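Local coordinates for PfEMP1 variant 1 of strain MC (Plasmodium falciparum, PDB 5LGD), which probably binds host cell-surface receptors as an adhesin of the infected red cell, represented here by one helical piece of a Duffy-binding-like (DBL) domain, at residues B[16-27]-B[108-116]. Residues are numbered along the deposited sequence; the frame is centred on the assembly and turned at random. Where two conformers were deposited one is given.
Sequences HDMLIDSIKWRD and EIKRIEALL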
loop_
_atom_site.group_PDB
_atom_site.type_symbol
_atom_site.label_atom_id
_atom_site.label_comp_id
_atom_site.label_asym_id
_atom_site.label_seq_id
_atom_site.Cartn_x
_atom_site.Cartn_y
_atom_site.Cartn_z
ATOM N N HIS B 16 -15.943 -22.421 19.913
ATOM C CA HIS B 16 -15.617 -22.434 21.327
ATOM C C HIS B 16 -16.565 -23.353 22.137
ATOM O O HIS B 16 -16.103 -24.229 22.881
ATOM C CB HIS B 16 -15.664 -20.986 21.875
ATOM C CG HIS B 16 -15.571 -20.926 23.361
ATOM N ND1 HIS B 16 -16.706 -20.878 24.149
ATOM C CD2 HIS B 16 -14.484 -20.931 24.159
ATOM C CE1 HIS B 16 -16.271 -20.847 25.390
ATOM N NE2 HIS B 16 -14.944 -20.860 25.442
ATOM N N ASP B 17 -17.883 -23.123 22.016
ATOM C CA ASP B 17 -18.899 -23.906 22.729
ATOM C C ASP B 17 -18.896 -25.397 22.324
ATOM O O ASP B 17 -19.151 -26.238 23.177
ATOM C CB ASP B 17 -20.302 -23.297 22.515
ATOM C CG ASP B 17 -20.479 -21.876 23.029
ATOM O OD1 ASP B 17 -19.518 -21.324 23.630
ATOM O OD2 ASP B 17 -21.551 -21.306 22.809
ATOM N N MET B 18 -18.581 -25.737 21.053
ATOM C CA MET B 18 -18.556 -27.154 20.717
ATOM C C MET B 18 -17.323 -27.834 21.374
ATOM O O MET B 18 -17.467 -28.925 21.946
ATOM C CB MET B 18 -18.746 -27.426 19.206
ATOM C CG MET B 18 -17.486 -27.602 18.411
ATOM S SD MET B 18 -16.924 -29.313 18.499
ATOM C CE MET B 18 -15.576 -29.205 17.452
ATOM N N LEU B 19 -16.174 -27.135 21.413
ATOM C CA LEU B 19 -14.937 -27.643 22.029
ATOM C C LEU B 19 -15.110 -27.861 23.511
ATOM O O LEU B 19 -14.633 -28.870 24.054
ATOM C CB LEU B 19 -13.764 -26.691 21.750
ATOM C CG LEU B 19 -13.308 -26.633 20.264
ATOM C CD1 LEU B 19 -12.210 -25.603 20.066
ATOM C CD2 LEU B 19 -12.815 -27.967 19.793
ATOM N N ILE B 20 -15.878 -26.950 24.136
ATOM C CA ILE B 20 -16.218 -26.947 25.547
ATOM C C ILE B 20 -17.185 -28.087 25.840
ATOM O O ILE B 20 -16.993 -28.808 26.808
ATOM C CB ILE B 20 -16.685 -25.524 26.022
ATOM C CG1 ILE B 20 -15.493 -24.504 26.081
ATOM C CG2 ILE B 20 -17.379 -25.547 27.382
ATOM C CD1 ILE B 20 -14.212 -24.970 26.614
ATOM N N ASP B 21 -18.181 -28.275 25.001
ATOM C CA ASP B 21 -19.148 -29.366 25.124
ATOM C C ASP B 21 -18.444 -30.714 24.991
ATOM O O ASP B 21 -18.678 -31.613 25.795
ATOM C CB ASP B 21 -20.266 -29.206 24.100
ATOM C CG ASP B 21 -21.250 -28.076 24.331
ATOM O OD1 ASP B 21 -21.320 -27.573 25.465
ATOM O OD2 ASP B 21 -21.990 -27.736 23.388
ATOM N N SER B 22 -17.500 -30.824 24.054
ATOM C CA SER B 22 -16.709 -32.046 23.872
ATOM C C SER B 22 -15.972 -32.409 25.196
ATOM O O SER B 22 -16.034 -33.555 25.640
ATOM C CB SER B 22 -15.756 -31.891 22.689
ATOM O OG SER B 22 -15.137 -33.121 22.357
ATOM N N ILE B 23 -15.405 -31.410 25.876
ATOM C CA ILE B 23 -14.736 -31.582 27.177
ATOM C C ILE B 23 -15.744 -31.928 28.275
ATOM O O ILE B 23 -15.445 -32.751 29.142
ATOM C CB ILE B 23 -13.933 -30.305 27.577
ATOM C CG1 ILE B 23 -12.774 -30.000 26.600
ATOM C CG2 ILE B 23 -13.461 -30.359 29.036
ATOM C CD1 ILE B 23 -12.366 -28.495 26.619
ATOM N N LYS B 24 -16.901 -31.237 28.278
ATOM C CA LYS B 24 -17.952 -31.433 29.293
ATOM C C LYS B 24 -18.559 -32.837 29.242
ATOM O O LYS B 24 -19.111 -33.268 30.247
ATOM C CB LYS B 24 -19.043 -30.357 29.187
ATOM C CG LYS B 24 -18.675 -29.036 29.834
ATOM C CD LYS B 24 -19.574 -27.936 29.287
ATOM C CE LYS B 24 -19.972 -26.930 30.336
ATOM N NZ LYS B 24 -18.891 -25.945 30.614
ATOM N N TRP B 25 -18.439 -33.554 28.082
ATOM C CA TRP B 25 -18.910 -34.936 27.964
ATOM C C TRP B 25 -18.078 -35.835 28.861
ATOM O O TRP B 25 -18.625 -36.703 29.523
ATOM C CB TRP B 25 -18.886 -35.427 26.515
ATOM C CG TRP B 25 -20.132 -35.064 25.773
ATOM C CD1 TRP B 25 -20.250 -34.148 24.766
ATOM C CD2 TRP B 25 -21.450 -35.600 25.987
ATOM N NE1 TRP B 25 -21.556 -34.090 24.328
ATOM C CE2 TRP B 25 -22.318 -34.956 25.079
ATOM C CE3 TRP B 25 -21.985 -36.547 26.878
ATOM C CZ2 TRP B 25 -23.688 -35.269 25.000
ATOM C CZ3 TRP B 25 -23.337 -36.849 26.806
ATOM C CH2 TRP B 25 -24.181 -36.187 25.901
ATOM N N ARG B 26 -16.775 -35.553 28.953
ATOM C CA ARG B 26 -15.856 -36.279 29.819
ATOM C C ARG B 26 -15.967 -35.819 31.254
ATOM O O ARG B 26 -15.994 -36.665 32.138
ATOM C CB ARG B 26 -14.418 -36.206 29.301
ATOM C CG ARG B 26 -14.181 -37.093 28.065
ATOM C CD ARG B 26 -14.604 -36.417 26.765
ATOM N NE ARG B 26 -14.168 -37.177 25.601
ATOM C CZ ARG B 26 -14.584 -36.962 24.365
ATOM N NH1 ARG B 26 -15.502 -36.030 24.118
ATOM N NH2 ARG B 26 -14.120 -37.701 23.367
ATOM N N ASP B 27 -16.110 -34.507 31.495
ATOM C CA ASP B 27 -16.247 -33.925 32.861
ATOM C C ASP B 27 -17.506 -34.439 33.587
ATOM O O ASP B 27 -17.475 -34.711 34.791
ATOM C CB ASP B 27 -16.319 -32.395 32.759
ATOM C CG ASP B 27 -14.987 -31.724 32.510
ATOM O OD1 ASP B 27 -13.996 -32.451 32.220
ATOM O OD2 ASP B 27 -14.923 -30.474 32.627
ATOM N N GLU B 108 -8.959 -23.035 29.934
ATOM C CA GLU B 108 -9.888 -23.544 28.959
ATOM C C GLU B 108 -9.035 -23.975 27.722
ATOM O O GLU B 108 -9.284 -25.045 27.170
ATOM C CB GLU B 108 -10.912 -22.439 28.643
ATOM C CG GLU B 108 -11.726 -22.626 27.402
ATOM C CD GLU B 108 -12.702 -21.488 27.239
ATOM O OE1 GLU B 108 -13.794 -21.566 27.848
ATOM O OE2 GLU B 108 -12.377 -20.520 26.510
ATOM N N ILE B 109 -7.966 -23.214 27.392
ATOM C CA ILE B 109 -7.074 -23.537 26.264
ATOM C C ILE B 109 -6.311 -24.826 26.568
ATOM O O ILE B 109 -6.305 -25.720 25.731
ATOM C CB ILE B 109 -6.147 -22.349 25.871
ATOM C CG1 ILE B 109 -6.965 -21.143 25.396
ATOM C CG2 ILE B 109 -5.046 -22.759 24.858
ATOM C CD1 ILE B 109 -7.762 -21.318 24.142
ATOM N N LYS B 110 -5.776 -24.966 27.800
ATOM C CA LYS B 110 -5.080 -26.184 28.250
ATOM C C LYS B 110 -5.936 -27.453 27.995
ATOM O O LYS B 110 -5.422 -28.431 27.455
ATOM C CB LYS B 110 -4.738 -26.074 29.746
ATOM C CG LYS B 110 -3.756 -27.121 30.279
ATOM C CD LYS B 110 -3.487 -26.842 31.751
ATOM C CE LYS B 110 -2.301 -27.597 32.262
ATOM N NZ LYS B 110 -1.954 -27.166 33.634
ATOM N N ARG B 111 -7.233 -27.419 28.426
ATOM C CA ARG B 111 -8.219 -28.500 28.290
ATOM C C ARG B 111 -8.482 -28.832 26.806
ATOM O O ARG B 111 -8.566 -30.014 26.444
ATOM C CB ARG B 111 -9.573 -28.145 28.989
ATOM C CG ARG B 111 -9.510 -27.796 30.489
ATOM C CD ARG B 111 -10.804 -27.974 31.325
ATOM N NE ARG B 111 -12.088 -27.750 30.640
ATOM C CZ ARG B 111 -12.641 -26.561 30.399
ATOM N NH1 ARG B 111 -12.001 -25.451 30.712
ATOM N NH2 ARG B 111 -13.806 -26.476 29.775
ATOM N N ILE B 112 -8.622 -27.782 25.952
ATOM C CA ILE B 112 -8.904 -27.924 24.524
ATOM C C ILE B 112 -7.679 -28.590 23.845
ATOM O O ILE B 112 -7.839 -29.606 23.166
ATOM C CB ILE B 112 -9.292 -26.568 23.874
ATOM C CG1 ILE B 112 -10.613 -26.041 24.503
ATOM C CG2 ILE B 112 -9.428 -26.748 22.335
ATOM C CD1 ILE B 112 -11.050 -24.606 24.183
ATOM N N GLU B 113 -6.463 -28.049 24.101
ATOM C CA GLU B 113 -5.185 -28.551 23.606
ATOM C C GLU B 113 -5.048 -30.050 23.951
ATOM O O GLU B 113 -4.736 -30.835 23.056
ATOM C CB GLU B 113 -4.045 -27.716 24.200
ATOM C CG GLU B 113 -2.746 -27.741 23.418
ATOM C CD GLU B 113 -1.641 -26.852 23.958
ATOM O OE1 GLU B 113 -1.698 -26.461 25.148
ATOM O OE2 GLU B 113 -0.699 -26.562 23.186
ATOM N N ALA B 114 -5.387 -30.454 25.195
ATOM C CA ALA B 114 -5.363 -31.854 25.656
ATOM C C ALA B 114 -6.353 -32.735 24.850
ATOM O O ALA B 114 -5.986 -33.837 24.408
ATOM C CB ALA B 114 -5.713 -31.920 27.134
ATOM N N LEU B 115 -7.612 -32.241 24.688
ATOM C CA LEU B 115 -8.698 -32.867 23.917
ATOM C C LEU B 115 -8.258 -33.077 22.461
ATOM O O LEU B 115 -8.457 -34.160 21.919
ATOM C CB LEU B 115 -9.979 -32.001 23.974
ATOM C CG LEU B 115 -11.245 -32.578 23.301
ATOM C CD1 LEU B 115 -12.140 -33.282 24.337
ATOM C CD2 LEU B 115 -12.041 -31.489 22.668
ATOM N N LEU B 116 -7.631 -32.060 21.847
ATOM C CA LEU B 116 -7.165 -32.155 20.463
ATOM C C LEU B 116 -5.962 -33.099 20.335
ATOM O O LEU B 116 -5.883 -33.832 19.346
ATOM C CB LEU B 116 -6.850 -30.761 19.886
ATOM C CG LEU B 116 -7.990 -29.735 19.818
ATOM C CD1 LEU B 116 -7.482 -28.420 19.295
ATOM C CD2 LEU B 116 -9.155 -30.235 18.928
#
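Leu115 packs as a knob into the hole on helix 16-27 formed by Leu19, Ser22, Ile23 and Arg26. Its CG stands anti to the backbone N (chi1 -175°), which carries both methyls across to Ser22, where CD2 comes 3.5 Å from Ser22 OG, and CD1 lies off-centre over one face of the Arg26 guanidinium. Ile112 packs against Leu19 and Ile23: its CG2 meets Leu19 CD1 at 3.8 Å, and its CG1 takes Ile23 CD1 at 3.7 Å, each pair of side chains crossing at about a right angle. The segment axes pass 10.0 Å apart at 75°, with Leu19-Ile112 and Ile23-Leu115 the pairs of nearest CA atoms. This is helix-on-helix packing inside the all-helical DBL domain piece: helix 106-118 lies across helix 7-29, and Leu148 of helix 144-162 touches both Leu19 and Leu115.

Polar contact lies at the His16 end. His16 NE2 donates to Glu108 OE1 (2.8 Å, N-H...O angle 151°), approaching from above the carboxylate plane, while ND1 donates to Asp17 OD1 in the ring plane. Two carboxylates thus fix the imidazole's rotation and would probably favour its protonated form; Tyr103 stacks on the ring. At the opposite end of the segment, Arg26 NH1 hydrogen-bonds to Ser22 O within the helix; Glu152 hydrogen-bonds to Ser22 OG and forms a salt bridge with Arg26 NH2.

Ile20 joins the two regions: CG1 covers a His16 ring face, and CD1 lies 3.5 Å from Glu108 CG and, obliquely, from Arg111 NH2. In the modelled Arg111 conformer, CB and the guanidinium edge pack on Ile23 methyls; Asp27 OD2 offers only longer-range charge attraction, lying well out of the guanidinium plane.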